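Local coordinates for protein Non-ribosomal peptide synthetase (Methanobrevibacter ruminantium, PDB 6VTJ) that probably holds a peptide on the phosphopantetheine arm of its carrier domain and releases it by reduction in the adjoining reductase domain, at residues 23-31 and 37-48; 253-263 and 292-303. One frame throughout, in Å; residues are numbered along the deposited sequence.

Interaction 1: residues 23-31 and 37-48. With PNS (4'-phosphopantetheine), chain B.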
loop_
_atom_site.group_PDB
_atom_site.type_symbol
_atom_site.label_atom_id
_atom_site.label_comp_id
_atom_site.label_asym_id
_atom_site.label_seq_id
_atom_site.Cartn_x
_atom_site.Cartn_y
_atom_site.Cartn_z
ATOM N N ILE A 23 28.478 -8.008 -12.913
ATOM C CA ILE A 23 27.039 -8.060 -13.156
ATOM C C ILE A 23 26.433 -6.657 -13.105
ATOM O O ILE A 23 25.672 -6.268 -13.999
ATOM C CB ILE A 23 26.359 -9.012 -12.158
ATOM C CG1 ILE A 23 26.826 -10.449 -12.399
ATOM C CG2 ILE A 23 24.874 -8.913 -12.311
ATOM C CD1 ILE A 23 26.366 -11.430 -11.361
ATOM N N PHE A 24 26.737 -5.890 -12.049
ATOM C CA PHE A 24 26.338 -4.484 -12.014
ATOM C C PHE A 24 26.655 -3.806 -13.338
ATOM O O PHE A 24 25.779 -3.214 -13.976
ATOM C CB PHE A 24 27.055 -3.734 -10.890
ATOM C CG PHE A 24 26.393 -3.817 -9.538
ATOM C CD1 PHE A 24 25.788 -4.982 -9.101
ATOM C CD2 PHE A 24 26.433 -2.724 -8.679
ATOM C CE1 PHE A 24 25.210 -5.059 -7.834
ATOM C CE2 PHE A 24 25.860 -2.785 -7.418
ATOM C CZ PHE A 24 25.250 -3.960 -6.990
ATOM N N SER A 25 27.906 -3.910 -13.782
ATOM C CA SER A 25 28.321 -3.149 -14.954
ATOM C C SER A 25 27.612 -3.623 -16.222
ATOM O O SER A 25 27.303 -2.817 -17.101
ATOM C CB SER A 25 29.836 -3.233 -15.122
ATOM O OG SER A 25 30.194 -4.251 -16.041
ATOM N N SER A 26 27.350 -4.921 -16.344
ATOM C CA SER A 26 26.677 -5.423 -17.540
ATOM C C SER A 26 25.199 -5.052 -17.541
ATOM O O SER A 26 24.638 -4.696 -18.586
ATOM C CB SER A 26 26.845 -6.933 -17.620
ATOM O OG SER A 26 26.070 -7.471 -18.666
ATOM N N ILE A 27 24.561 -5.121 -16.374
ATOM C CA ILE A 27 23.138 -4.822 -16.257
ATOM C C ILE A 27 22.880 -3.341 -16.495
ATOM O O ILE A 27 21.972 -2.967 -17.246
ATOM C CB ILE A 27 22.635 -5.278 -14.874
ATOM C CG1 ILE A 27 22.576 -6.803 -14.793
ATOM C CG2 ILE A 27 21.298 -4.691 -14.579
ATOM C CD1 ILE A 27 21.532 -7.415 -15.672
ATOM N N LEU A 28 23.704 -2.476 -15.898
ATOM C CA LEU A 28 23.586 -1.028 -16.000
ATOM C C LEU A 28 24.270 -0.430 -17.223
ATOM O O LEU A 28 24.108 0.769 -17.469
ATOM C CB LEU A 28 24.185 -0.366 -14.762
ATOM C CG LEU A 28 23.523 -0.691 -13.428
ATOM C CD1 LEU A 28 24.273 0.012 -12.327
ATOM C CD2 LEU A 28 22.059 -0.259 -13.458
ATOM N N ASN A 29 25.050 -1.209 -17.967
ATOM C CA ASN A 29 25.837 -0.708 -19.097
ATOM C C ASN A 29 26.704 0.485 -18.676
ATOM O O ASN A 29 26.574 1.603 -19.180
ATOM C CB ASN A 29 24.931 -0.348 -20.279
ATOM C CG ASN A 29 23.892 -1.420 -20.566
ATOM O OD1 ASN A 29 24.222 -2.590 -20.795
ATOM N ND2 ASN A 29 22.624 -1.025 -20.553
ATOM N N ILE A 30 27.586 0.222 -17.713
ATOM C CA ILE A 30 28.558 1.191 -17.214
ATOM C C ILE A 30 29.942 0.598 -17.438
ATOM O O ILE A 30 30.170 -0.577 -17.124
ATOM C CB ILE A 30 28.339 1.507 -15.723
ATOM C CG1 ILE A 30 26.986 2.173 -15.495
ATOM C CG2 ILE A 30 29.475 2.385 -15.166
ATOM C CD1 ILE A 30 26.676 2.374 -14.013
ATOM N N GLU A 31 30.856 1.406 -17.987
ATOM C CA GLU A 31 32.178 0.905 -18.353
ATOM C C GLU A 31 32.899 0.321 -17.143
ATOM O O GLU A 31 33.378 -0.821 -17.180
ATOM C CB GLU A 31 33.007 2.025 -18.994
ATOM N N ASP A 37 30.484 1.023 -5.304
ATOM C CA ASP A 37 29.486 1.782 -6.041
ATOM C C ASP A 37 28.081 1.383 -5.595
ATOM O O ASP A 37 27.713 0.203 -5.623
ATOM C CB ASP A 37 29.647 1.557 -7.541
ATOM C CG ASP A 37 30.917 2.183 -8.095
ATOM O OD1 ASP A 37 31.775 2.633 -7.293
ATOM O OD2 ASP A 37 31.055 2.216 -9.343
ATOM N N ASN A 38 27.303 2.375 -5.179
ATOM C CA ASN A 38 25.908 2.180 -4.803
ATOM C C ASN A 38 25.068 1.922 -6.055
ATOM O O ASN A 38 25.013 2.771 -6.952
ATOM C CB ASN A 38 25.416 3.425 -4.059
ATOM C CG ASN A 38 24.026 3.263 -3.476
ATOM O OD1 ASN A 38 23.105 2.801 -4.148
ATOM N ND2 ASN A 38 23.865 3.672 -2.221
ATOM N N PHE A 39 24.409 0.756 -6.104
ATOM C CA PHE A 39 23.550 0.405 -7.242
ATOM C C PHE A 39 22.610 1.545 -7.620
ATOM O O PHE A 39 22.462 1.879 -8.801
ATOM C CB PHE A 39 22.733 -0.851 -6.925
ATOM C CG PHE A 39 21.862 -1.322 -8.064
ATOM C CD1 PHE A 39 22.408 -1.989 -9.148
ATOM C CD2 PHE A 39 20.487 -1.119 -8.038
ATOM C CE1 PHE A 39 21.606 -2.434 -10.190
ATOM C CE2 PHE A 39 19.673 -1.565 -9.082
ATOM C CZ PHE A 39 20.232 -2.221 -10.155
ATOM N N PHE A 40 21.951 2.147 -6.625
ATOM C CA PHE A 40 20.946 3.165 -6.922
ATOM C C PHE A 40 21.555 4.542 -7.146
ATOM O O PHE A 40 20.882 5.416 -7.706
ATOM C CB PHE A 40 19.900 3.223 -5.805
ATOM C CG PHE A 40 19.265 1.897 -5.513
ATOM C CD1 PHE A 40 18.178 1.461 -6.252
ATOM C CD2 PHE A 40 19.772 1.076 -4.516
ATOM C CE1 PHE A 40 17.597 0.237 -5.993
ATOM C CE2 PHE A 40 19.204 -0.156 -4.253
ATOM C CZ PHE A 40 18.111 -0.577 -4.997
ATOM N N GLU A 41 22.807 4.753 -6.739
ATOM C CA GLU A 41 23.463 6.023 -7.013
ATOM C C GLU A 41 24.071 6.079 -8.406
ATOM O O GLU A 41 24.250 7.177 -8.939
ATOM C CB GLU A 41 24.549 6.301 -5.971
ATOM C CG GLU A 41 24.039 6.805 -4.629
ATOM C CD GLU A 41 25.150 6.935 -3.600
ATOM N N ILE A 42 24.383 4.935 -9.019
ATOM C CA ILE A 42 25.130 4.925 -10.275
ATOM C C ILE A 42 24.230 4.694 -11.479
ATOM O O ILE A 42 24.732 4.465 -12.582
ATOM C CB ILE A 42 26.277 3.896 -10.250
ATOM C CG1 ILE A 42 25.739 2.466 -10.197
ATOM C CG2 ILE A 42 27.204 4.153 -9.069
ATOM C CD1 ILE A 42 26.770 1.437 -9.764
ATOM N N GLY A 43 22.910 4.759 -11.299
ATOM C CA GLY A 43 21.962 4.609 -12.393
ATOM C C GLY A 43 21.028 3.427 -12.254
ATOM O O GLY A 43 20.246 3.160 -13.181
ATOM N N GLY A 44 21.091 2.686 -11.153
ATOM C CA GLY A 44 20.165 1.596 -10.954
ATOM C C GLY A 44 18.822 2.090 -10.452
ATOM O O GLY A 44 18.726 3.056 -9.701
ATOM N N THR A 45 17.770 1.416 -10.896
ATOM C CA THR A 45 16.416 1.678 -10.447
ATOM C C THR A 45 15.847 0.428 -9.791
ATOM O O THR A 45 16.429 -0.661 -9.846
ATOM C CB THR A 45 15.516 2.097 -11.609
ATOM O OG1 THR A 45 15.456 1.023 -12.558
ATOM C CG2 THR A 45 16.054 3.365 -12.273
ATOM N N SER A 46 14.671 0.608 -9.192
ATOM C CA SER A 46 14.001 -0.490 -8.513
ATOM C C SER A 46 13.603 -1.597 -9.482
ATOM O O SER A 46 13.577 -2.770 -9.099
ATOM C CB SER A 46 12.779 0.043 -7.779
ATOM O OG SER A 46 11.806 0.446 -8.731
ATOM N N LEU A 47 13.295 -1.258 -10.737
ATOM C CA LEU A 47 12.954 -2.310 -11.688
ATOM C C LEU A 47 14.196 -2.961 -12.287
ATOM O O LEU A 47 14.162 -4.151 -12.614
ATOM C CB LEU A 47 12.050 -1.755 -12.789
ATOM C CG LEU A 47 10.664 -1.324 -12.281
ATOM C CD1 LEU A 47 9.761 -0.875 -13.420
ATOM C CD2 LEU A 47 10.010 -2.444 -11.466
ATOM N N ILE A 48 15.295 -2.216 -12.432
ATOM C CA ILE A 48 16.543 -2.852 -12.846
ATOM C C ILE A 48 17.078 -3.737 -11.729
ATOM O O ILE A 48 17.803 -4.708 -11.984
ATOM C CB ILE A 48 17.575 -1.792 -13.271
ATOM C CG1 ILE A 48 17.076 -1.007 -14.486
ATOM C CG2 ILE A 48 18.895 -2.429 -13.606
ATOM C CD1 ILE A 48 17.904 0.225 -14.775
HETATM O O23 PNS B . 11.042 2.498 -7.548
HETATM P P24 PNS B . 10.730 1.389 -8.443
HETATM O O26 PNS B . 10.059 1.707 -9.673
HETATM O O27 PNS B . 9.673 0.576 -7.684
HETATM C C28 PNS B . 9.350 -0.741 -8.022
HETATM C C29 PNS B . 8.546 -1.447 -6.944
HETATM C C30 PNS B . 8.182 -2.812 -7.452
HETATM C C31 PNS B . 9.401 -1.618 -5.700
HETATM C C32 PNS B . 7.255 -0.646 -6.670
HETATM O O33 PNS B . 6.669 -0.316 -7.898
HETATM C C34 PNS B . 6.276 -1.375 -5.767
HETATM O O35 PNS B . 6.596 -1.589 -4.640
HETATM N N36 PNS B . 5.095 -1.745 -6.262
HETATM C C37 PNS B . 4.047 -2.384 -5.536
HETATM C C38 PNS B . 3.099 -1.426 -4.854
HETATM C C39 PNS B . 1.868 -2.109 -4.357
HETATM O O40 PNS B . 1.328 -2.958 -4.983
HETATM N N41 PNS B . 1.436 -1.697 -3.211
#
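Phe39 directs an edge of its ring at a face of Phe24, an edge-to-face pair with centroids 5.3 Å apart and planes at 70°. Its CD1 stands over the middle of the Phe24 ring, and its CB lies 3.7 Å from Phe24 CE2. With CG anti to the backbone N (chi1 -177°), the Phe39 ring is placed with CD1 at the Phe24 ring and the neighbouring CE1 near Leu28 CD2. Leu28 divides its methyls: CD1 meets Ile42 CG1 at 3.6 Å, the side chains crossing near a right angle, whereas CD2 packs on Gly44 CA. Ile30 CD1 also reaches Ile42 CG1, at 3.9 Å. Farther on, Ile27 CG2 and Ile48 CG2 are 3.4 Å apart, tighter than usual van der Waals contact. Phe24 additionally touches Leu52, Ile68 and Leu77, each on a different helix; a serine in its place would probably rob the Phe39 edge of its ring face and open a gap where these helices converge. Gly43-Gly44-Thr45-Ser46 matches the GGxS attachment motif of carrier proteins. Thr45 OG1 caps the following helix, accepting from Ile48 N at 3.2 Å (N-H...O 161°), and Ser46 OG is covalently bonded to PNS P24. The side chains meeting across the two segments are apolar, so shape and burial, rather than directional polar bonds, seat the loop leading to the modified serine.

Interaction 2: residues 253-263 and 292-303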
loop_
_atom_site.group_PDB
_atom_site.type_symbol
_atom_site.label_atom_id
_atom_site.label_comp_id
_atom_site.label_asym_id
_atom_site.label_seq_id
_atom_site.Cartn_x
_atom_site.Cartn_y
_atom_site.Cartn_z
ATOM N N TYR A 253 -9.499 13.803 12.184
ATOM C CA TYR A 253 -8.411 13.383 11.306
ATOM C C TYR A 253 -8.572 11.894 11.001
ATOM O O TYR A 253 -8.440 11.051 11.892
ATOM C CB TYR A 253 -7.051 13.660 11.940
ATOM C CG TYR A 253 -5.899 13.430 10.980
ATOM C CD1 TYR A 253 -5.340 12.169 10.819
ATOM C CD2 TYR A 253 -5.367 14.481 10.231
ATOM C CE1 TYR A 253 -4.290 11.963 9.930
ATOM C CE2 TYR A 253 -4.319 14.276 9.355
ATOM C CZ TYR A 253 -3.792 13.020 9.204
ATOM O OH TYR A 253 -2.733 12.818 8.335
ATOM N N VAL A 254 -8.838 11.568 9.746
ATOM C CA VAL A 254 -9.006 10.200 9.288
ATOM C C VAL A 254 -7.776 9.819 8.478
ATOM O O VAL A 254 -7.544 10.360 7.393
ATOM C CB VAL A 254 -10.276 10.047 8.457
ATOM C CG1 VAL A 254 -10.397 8.613 7.981
ATOM C CG2 VAL A 254 -11.486 10.472 9.295
ATOM N N GLN A 255 -7.010 8.871 8.993
ATOM C CA GLN A 255 -5.820 8.361 8.338
ATOM C C GLN A 255 -6.188 7.090 7.581
ATOM O O GLN A 255 -6.798 6.186 8.157
ATOM C CB GLN A 255 -4.731 8.081 9.385
ATOM C CG GLN A 255 -3.584 7.151 8.913
ATOM C CD GLN A 255 -2.657 7.813 7.907
ATOM O OE1 GLN A 255 -2.987 8.855 7.326
ATOM N NE2 GLN A 255 -1.477 7.223 7.712
ATOM N N ILE A 256 -5.849 7.022 6.296
ATOM C CA ILE A 256 -5.959 5.765 5.572
ATOM C C ILE A 256 -4.678 4.992 5.813
ATOM O O ILE A 256 -3.585 5.505 5.570
ATOM C CB ILE A 256 -6.193 5.984 4.072
ATOM C CG1 ILE A 256 -7.353 6.966 3.845
ATOM C CG2 ILE A 256 -6.361 4.633 3.373
ATOM C CD1 ILE A 256 -8.682 6.583 4.583
ATOM N N SER A 257 -4.813 3.766 6.311
ATOM C CA SER A 257 -3.652 2.973 6.686
ATOM C C SER A 257 -3.667 1.655 5.918
ATOM O O SER A 257 -4.374 1.525 4.913
ATOM C CB SER A 257 -3.641 2.726 8.199
ATOM O OG SER A 257 -2.368 2.255 8.651
ATOM N N THR A 258 -2.880 0.684 6.357
ATOM C CA THR A 258 -2.809 -0.601 5.687
ATOM C C THR A 258 -3.010 -1.707 6.711
ATOM O O THR A 258 -2.552 -1.604 7.854
ATOM C CB THR A 258 -1.454 -0.800 4.935
ATOM O OG1 THR A 258 -1.367 -2.143 4.456
ATOM C CG2 THR A 258 -0.248 -0.544 5.855
ATOM N N ILE A 259 -3.723 -2.753 6.298
ATOM C CA ILE A 259 -3.847 -3.947 7.119
ATOM C C ILE A 259 -2.492 -4.594 7.367
ATOM O O ILE A 259 -2.340 -5.369 8.317
ATOM C CB ILE A 259 -4.821 -4.944 6.448
ATOM C CG1 ILE A 259 -5.383 -5.937 7.473
ATOM C CG2 ILE A 259 -4.131 -5.673 5.268
ATOM C CD1 ILE A 259 -6.143 -5.267 8.608
ATOM N N SER A 260 -1.495 -4.301 6.529
ATOM C CA SER A 260 -0.188 -4.933 6.660
ATOM C C SER A 260 0.570 -4.510 7.912
ATOM O O SER A 260 1.641 -5.073 8.158
ATOM C CB SER A 260 0.683 -4.625 5.440
ATOM O OG SER A 260 0.087 -5.159 4.268
ATOM N N VAL A 261 0.070 -3.545 8.697
ATOM C CA VAL A 261 0.771 -3.234 9.940
ATOM C C VAL A 261 0.674 -4.397 10.904
ATOM O O VAL A 261 1.572 -4.588 11.723
ATOM C CB VAL A 261 0.291 -1.927 10.609
ATOM C CG1 VAL A 261 0.540 -0.728 9.707
ATOM C CG2 VAL A 261 -1.160 -2.027 11.038
ATOM N N LEU A 262 -0.396 -5.204 10.825
ATOM C CA LEU A 262 -0.435 -6.502 11.504
ATOM C C LEU A 262 0.344 -7.495 10.640
ATOM O O LEU A 262 -0.207 -8.312 9.901
ATOM C CB LEU A 262 -1.866 -6.950 11.739
ATOM C CG LEU A 262 -2.749 -5.850 12.317
ATOM C CD1 LEU A 262 -4.152 -6.363 12.540
ATOM C CD2 LEU A 262 -2.167 -5.275 13.621
ATOM N N SER A 263 1.669 -7.407 10.726
ATOM C CA SER A 263 2.520 -7.964 9.687
ATOM C C SER A 263 2.892 -9.422 9.900
ATOM O O SER A 263 3.238 -10.092 8.928
ATOM C CB SER A 263 3.806 -7.143 9.573
ATOM O OG SER A 263 4.485 -7.108 10.822
ATOM N N TYR A 292 7.761 0.367 4.098
ATOM C CA TYR A 292 6.418 0.884 3.893
ATOM C C TYR A 292 5.526 0.530 5.072
ATOM O O TYR A 292 4.811 1.389 5.608
ATOM C CB TYR A 292 5.843 0.338 2.592
ATOM C CG TYR A 292 4.363 0.571 2.487
ATOM C CD1 TYR A 292 3.870 1.838 2.238
ATOM C CD2 TYR A 292 3.455 -0.470 2.660
ATOM C CE1 TYR A 292 2.516 2.068 2.147
ATOM C CE2 TYR A 292 2.107 -0.252 2.576
ATOM C CZ TYR A 292 1.646 1.025 2.319
ATOM O OH TYR A 292 0.311 1.270 2.241
ATOM N N VAL A 293 5.572 -0.730 5.501
ATOM C CA VAL A 293 4.826 -1.138 6.685
ATOM C C VAL A 293 5.268 -0.329 7.896
ATOM O O VAL A 293 4.438 0.100 8.716
ATOM C CB VAL A 293 4.995 -2.646 6.928
ATOM C CG1 VAL A 293 4.166 -3.071 8.152
ATOM C CG2 VAL A 293 4.596 -3.428 5.687
ATOM N N CYS A 294 6.573 -0.077 8.012
ATOM C CA CYS A 294 7.086 0.667 9.154
ATOM C C CYS A 294 6.581 2.101 9.158
ATOM O O CYS A 294 6.147 2.610 10.199
ATOM C CB CYS A 294 8.620 0.628 9.170
ATOM S SG CYS A 294 9.340 1.625 10.481
ATOM N N SER A 295 6.675 2.792 8.017
ATOM C CA SER A 295 6.181 4.167 7.952
ATOM C C SER A 295 4.683 4.242 8.258
ATOM O O SER A 295 4.229 5.163 8.951
ATOM C CB SER A 295 6.488 4.793 6.583
ATOM O OG SER A 295 5.787 4.164 5.504
ATOM N N LYS A 296 3.891 3.294 7.747
ATOM C CA LYS A 296 2.461 3.347 8.052
ATOM C C LYS A 296 2.212 3.103 9.544
ATOM O O LYS A 296 1.338 3.738 10.154
ATOM C CB LYS A 296 1.704 2.334 7.198
ATOM C CG LYS A 296 1.755 2.602 5.699
ATOM C CD LYS A 296 1.196 3.968 5.328
ATOM C CE LYS A 296 -0.307 4.037 5.516
ATOM N NZ LYS A 296 -0.836 5.251 4.861
ATOM N N PHE A 297 2.977 2.187 10.148
ATOM C CA PHE A 297 2.843 1.942 11.577
ATOM C C PHE A 297 3.163 3.195 12.383
ATOM O O PHE A 297 2.452 3.524 13.348
ATOM C CB PHE A 297 3.756 0.786 11.997
ATOM C CG PHE A 297 3.901 0.645 13.490
ATOM C CD1 PHE A 297 4.913 1.328 14.179
ATOM C CD2 PHE A 297 3.028 -0.159 14.208
ATOM C CE1 PHE A 297 5.039 1.219 15.560
ATOM C CE2 PHE A 297 3.155 -0.284 15.593
ATOM C CZ PHE A 297 4.171 0.411 16.271
ATOM N N LEU A 298 4.248 3.890 12.023
ATOM C CA LEU A 298 4.621 5.109 12.744
ATOM C C LEU A 298 3.552 6.179 12.576
ATOM O O LEU A 298 3.251 6.932 13.513
ATOM C CB LEU A 298 5.984 5.615 12.249
ATOM C CG LEU A 298 7.200 4.725 12.571
ATOM C CD1 LEU A 298 8.480 5.245 11.904
ATOM C CD2 LEU A 298 7.391 4.597 14.089
ATOM N N ALA A 299 2.943 6.245 11.394
ATOM C CA ALA A 299 1.834 7.168 11.206
ATOM C C ALA A 299 0.646 6.819 12.108
ATOM O O ALA A 299 0.049 7.707 12.732
ATOM C CB ALA A 299 1.437 7.171 9.738
ATOM N N GLU A 300 0.294 5.531 12.195
ATOM C CA GLU A 300 -0.802 5.113 13.064
ATOM C C GLU A 300 -0.529 5.519 14.499
ATOM O O GLU A 300 -1.419 6.011 15.200
ATOM C CB GLU A 300 -1.013 3.595 12.976
ATOM C CG GLU A 300 -1.810 3.124 11.743
ATOM C CD GLU A 300 -2.351 1.699 11.862
ATOM O OE1 GLU A 300 -2.454 1.182 12.992
ATOM O OE2 GLU A 300 -2.702 1.098 10.820
ATOM N N ARG A 301 0.696 5.282 14.964
ATOM C CA ARG A 301 1.045 5.644 16.337
ATOM C C ARG A 301 0.950 7.149 16.563
ATOM O O ARG A 301 0.496 7.591 17.621
ATOM C CB ARG A 301 2.445 5.149 16.673
ATOM C CG ARG A 301 2.804 5.263 18.145
ATOM C CD ARG A 301 4.179 4.659 18.390
ATOM N NE ARG A 301 5.238 5.544 17.926
ATOM C CZ ARG A 301 6.537 5.298 18.057
ATOM N NH1 ARG A 301 6.960 4.172 18.627
ATOM N NH2 ARG A 301 7.417 6.183 17.607
ATOM N N ALA A 302 1.365 7.959 15.583
ATOM C CA ALA A 302 1.196 9.405 15.728
ATOM C C ALA A 302 -0.281 9.787 15.829
ATOM O O ALA A 302 -0.667 10.662 16.636
ATOM C CB ALA A 302 1.860 10.129 14.561
ATOM N N VAL A 303 -1.123 9.147 15.012
ATOM C CA VAL A 303 -2.542 9.484 15.002
ATOM C C VAL A 303 -3.164 9.154 16.356
ATOM O O VAL A 303 -3.862 9.979 16.965
ATOM C CB VAL A 303 -3.252 8.754 13.850
ATOM C CG1 VAL A 303 -4.758 8.887 13.998
ATOM C CG2 VAL A 303 -2.784 9.281 12.491
HETATM O O HOH W 1 0.791 7.645 5.708
HETATM O O HOH W 2 -1.048 4.511 8.792
#
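Strand 253-258 and helix 292-303 run at 140° to each other with axes 8.4 Å apart at closest, and Ser257 and Lys296 are nearest in register, their CA atoms 6.3 Å apart. Helix 291-308 joins strand 252-258 to its parallel neighbour 313-322, a beta-alpha-beta crossover of the Rossmann-like reductase fold. Tyr292 and Lys296 have the YxxxK spacing of short-chain dehydrogenases, consistent with an active-site role. The Lys296 chain curls midway (chi3 -70°); its CG lies over one face of the Tyr292 ring, toward the rim, and against Thr258 CG2. Its NZ then bonds to Ile256 O at 2.9 Å, in the carbonyl plane with a C=O...N angle of 150°. Water 1 accepts from both Lys296 NZ and Gln255 NE2, while Gln255 OE1 is held by Asn216. Apolar contacts flank this polar centre: Val303 CG2 packs on Gln255 CB at 3.9 Å, and Val293 CG1 rests against Val261 CA. Water 2 accepts from Gln255 NE2 and donates to Lys296 O and Ser257 OG, tying the strand to the helix backbone. Glu300 uses OE1 for a salt bridge with Arg317; its OE2 receives Ser257 OG in a very short bond of 2.5 Å.

Overall arrangement
Interaction 1 closes before interaction 2 opens along the chain, and the two share no helix, strand or sheet. Segments 23-31 and 37-48 belong to the helical carrier domain, where helices 15-28 and 46-58 pack; segments 253-263 and 292-303 lie in the reductase domain, where helix 291-308 packs on strand 252-258 of the central sheet. The centres of interactions 1 and 2 are about 32 Å apart, their nearest atoms about 12 Å. The phosphopantetheine anchored at the start of helix 46-58 relates them: it hydrogen-bonds to Lys222, His223 and Ala338, and the Tyr292 side chain is about 6 Å from it. That placement is consistent with the arm delivering cargo from carrier to reductase.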